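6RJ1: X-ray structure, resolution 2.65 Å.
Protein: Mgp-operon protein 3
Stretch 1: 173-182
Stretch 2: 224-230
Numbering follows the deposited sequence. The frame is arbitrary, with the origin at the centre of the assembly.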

# COMPACT_ATOMS: atom_id res chain seq x y z
N TYR A 173 -7.23 2.12 14.26
CA TYR A 173 -7.16 2.62 15.64
C TYR A 173 -5.74 2.93 16.10
O TYR A 173 -5.54 3.27 17.27
CB TYR A 173 -7.88 1.65 16.61
CG TYR A 173 -9.27 1.31 16.15
CD1 TYR A 173 -10.29 2.26 16.16
CD2 TYR A 173 -9.57 0.04 15.67
CE1 TYR A 173 -11.57 1.96 15.70
CE2 TYR A 173 -10.85 -0.27 15.22
CZ TYR A 173 -11.84 0.69 15.23
OH TYR A 173 -13.09 0.39 14.76
N THR A 174 -4.75 2.83 15.19
CA THR A 174 -3.35 3.12 15.48
C THR A 174 -3.21 4.64 15.64
O THR A 174 -3.44 5.36 14.66
CB THR A 174 -2.42 2.54 14.39
OG1 THR A 174 -2.63 1.13 14.28
CG2 THR A 174 -0.94 2.83 14.66
N PRO A 175 -2.88 5.14 16.85
CA PRO A 175 -2.74 6.60 17.01
C PRO A 175 -1.39 7.11 16.51
O PRO A 175 -0.45 6.33 16.37
CB PRO A 175 -2.92 6.80 18.52
CG PRO A 175 -2.50 5.52 19.14
CD PRO A 175 -2.58 4.42 18.11
N ASN A 176 -1.29 8.43 16.26
CA ASN A 176 -0.07 9.12 15.81
C ASN A 176 1.16 8.80 16.68
O ASN A 176 2.21 8.49 16.12
CB ASN A 176 -0.30 10.64 15.71
CG ASN A 176 -0.98 11.11 14.44
OD1 ASN A 176 -0.92 10.47 13.38
ND2 ASN A 176 -1.61 12.26 14.53
N ALA A 177 1.02 8.83 18.03
CA ALA A 177 2.10 8.52 18.97
C ALA A 177 2.54 7.04 18.88
O ALA A 177 3.70 6.72 19.13
CB ALA A 177 1.69 8.85 20.39
N GLY A 178 1.60 6.18 18.47
CA GLY A 178 1.86 4.77 18.24
C GLY A 178 2.82 4.58 17.08
O GLY A 178 3.60 3.65 17.10
N LEU A 179 2.79 5.48 16.07
CA LEU A 179 3.70 5.42 14.93
C LEU A 179 5.09 6.00 15.26
O LEU A 179 6.08 5.63 14.62
CB LEU A 179 3.11 6.13 13.70
CG LEU A 179 2.13 5.39 12.77
CD1 LEU A 179 2.29 3.86 12.83
CD2 LEU A 179 0.73 5.82 12.99
N ALA A 180 5.16 6.91 16.26
CA ALA A 180 6.37 7.62 16.69
C ALA A 180 7.43 6.73 17.34
O ALA A 180 7.19 6.13 18.38
CB ALA A 180 6.01 8.78 17.61
N ARG A 181 8.63 6.68 16.74
CA ARG A 181 9.78 5.91 17.21
C ARG A 181 10.89 6.89 17.57
O ARG A 181 11.11 7.84 16.83
CB ARG A 181 10.26 4.97 16.07
CG ARG A 181 10.00 3.47 16.24
CD ARG A 181 8.55 3.04 16.48
NE ARG A 181 7.66 3.20 15.34
CZ ARG A 181 7.08 2.18 14.69
NH1 ARG A 181 6.23 2.41 13.70
NH2 ARG A 181 7.34 0.93 15.05
N VAL A 182 11.60 6.66 18.70
CA VAL A 182 12.71 7.52 19.14
C VAL A 182 13.76 7.64 18.03
O VAL A 182 14.14 6.65 17.42
CB VAL A 182 13.30 7.11 20.52
CG1 VAL A 182 14.49 8.00 20.89
CG2 VAL A 182 12.23 7.17 21.61
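Stretch 2 (224-230) DKGRAYR

How does stretch 2 lie on stretch 1? Its loop, which becomes a strand at Tyr229, passes the weakly bonded helical turn of stretch 1 and the extended segment after it. The CA of Gly226 lies 6.7 Å from the CA of Arg181, and the CA of Arg227 lies 7.1 Å from the CA of Gly178, so the two chains run in opposite senses here. No hydrogen bond joins the stretches; they meet through packing that buries 319 Å² in all.

What shape does Arg227 take? Its CA-to-CB bond points toward stretch 1, and chi1 (-32°) and chi2 (-125°) both lie between wells, followed by chi3 in m. With chi1 at -32°, Arg227 CG comes to 3.2 Å from Gly178 O; chi2 and chi3 set the course of the chain beyond it. Farther out, NE lies 3.9 Å from Leu179 CD1 and NH2 is 3.8 Å from Thr174 OG1, while Thr174 CG2 covers one face of the guanidinium. NE and NH1 find their hydrogen bonds elsewhere in the structure.

Why does Arg181 fold back? Its CA-to-CB bond points sideways, but chi2 and chi3, both p, curl the chain so that NE donates to Leu179 O at 3.0 Å; NH1 adds a weak bond to Leu179 O at 3.4 Å. Held this way, the guanidinium has Arg227 CG over one face and Tyr229 OH over the opposite one. Arg181 NH2 is 3.4 Å from Arg227 CG and equally 3.4 Å from Tyr229 CE2. The like charges come close, with Arg181 NH1 4.4 Å from Arg227 NE, yet both nitrogens have hydrogen-bond partners.

Why is there a glycine at 226? Its phi/psi of 97/-166 would jam a CB against the preceding carbonyl oxygen, which alone calls for glycine. An ideal CB would also sit tightly, 3.0 Å from Arg181 CD.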

# COMPACT_ATOMS: atom_id res chain seq x y z
N ASP A 224 14.28 -0.73 19.57
CA ASP A 224 14.19 -1.35 20.90
C ASP A 224 12.79 -1.31 21.54
O ASP A 224 12.47 -2.17 22.37
CB ASP A 224 15.24 -0.73 21.85
CG ASP A 224 15.07 0.74 22.16
OD1 ASP A 224 14.64 1.50 21.26
OD2 ASP A 224 15.39 1.15 23.31
N LYS A 225 11.99 -0.28 21.20
CA LYS A 225 10.64 -0.06 21.71
C LYS A 225 9.66 0.14 20.55
O LYS A 225 10.09 0.34 19.41
CB LYS A 225 10.61 1.19 22.63
CG LYS A 225 11.37 1.02 23.94
CD LYS A 225 11.29 2.27 24.81
CE LYS A 225 11.65 1.99 26.25
NZ LYS A 225 13.11 1.72 26.42
N GLY A 226 8.37 0.10 20.87
CA GLY A 226 7.30 0.35 19.92
C GLY A 226 6.63 -0.84 19.27
O GLY A 226 6.80 -1.98 19.72
N ARG A 227 5.86 -0.54 18.19
CA ARG A 227 5.12 -1.50 17.35
C ARG A 227 6.04 -2.64 16.94
O ARG A 227 7.22 -2.42 16.64
CB ARG A 227 4.55 -0.84 16.09
CG ARG A 227 4.13 0.62 16.20
CD ARG A 227 2.69 0.86 15.80
NE ARG A 227 2.42 0.33 14.47
CZ ARG A 227 1.40 -0.47 14.17
NH1 ARG A 227 1.25 -0.93 12.94
NH2 ARG A 227 0.51 -0.79 15.10
N ALA A 228 5.50 -3.86 16.96
CA ALA A 228 6.27 -5.06 16.66
C ALA A 228 6.77 -5.14 15.23
O ALA A 228 6.07 -4.78 14.28
CB ALA A 228 5.46 -6.29 17.00
N TYR A 229 8.03 -5.57 15.10
CA TYR A 229 8.73 -5.90 13.88
C TYR A 229 9.03 -7.37 14.07
O TYR A 229 9.57 -7.76 15.11
CB TYR A 229 10.03 -5.10 13.73
CG TYR A 229 9.80 -3.69 13.22
CD1 TYR A 229 9.64 -3.44 11.86
CD2 TYR A 229 9.72 -2.62 14.10
CE1 TYR A 229 9.41 -2.15 11.38
CE2 TYR A 229 9.50 -1.32 13.64
CZ TYR A 229 9.34 -1.09 12.28
OH TYR A 229 9.13 0.20 11.84
N ARG A 230 8.57 -8.20 13.14
CA ARG A 230 8.77 -9.63 13.33
C ARG A 230 9.38 -10.31 12.11
O ARG A 230 9.24 -9.84 10.98
CB ARG A 230 7.45 -10.33 13.75
CG ARG A 230 6.86 -9.90 15.09
CD ARG A 230 7.56 -10.53 16.28
NE ARG A 230 6.99 -10.11 17.56
CZ ARG A 230 7.40 -9.05 18.26
NH1 ARG A 230 6.82 -8.74 19.41
NH2 ARG A 230 8.37 -8.27 17.79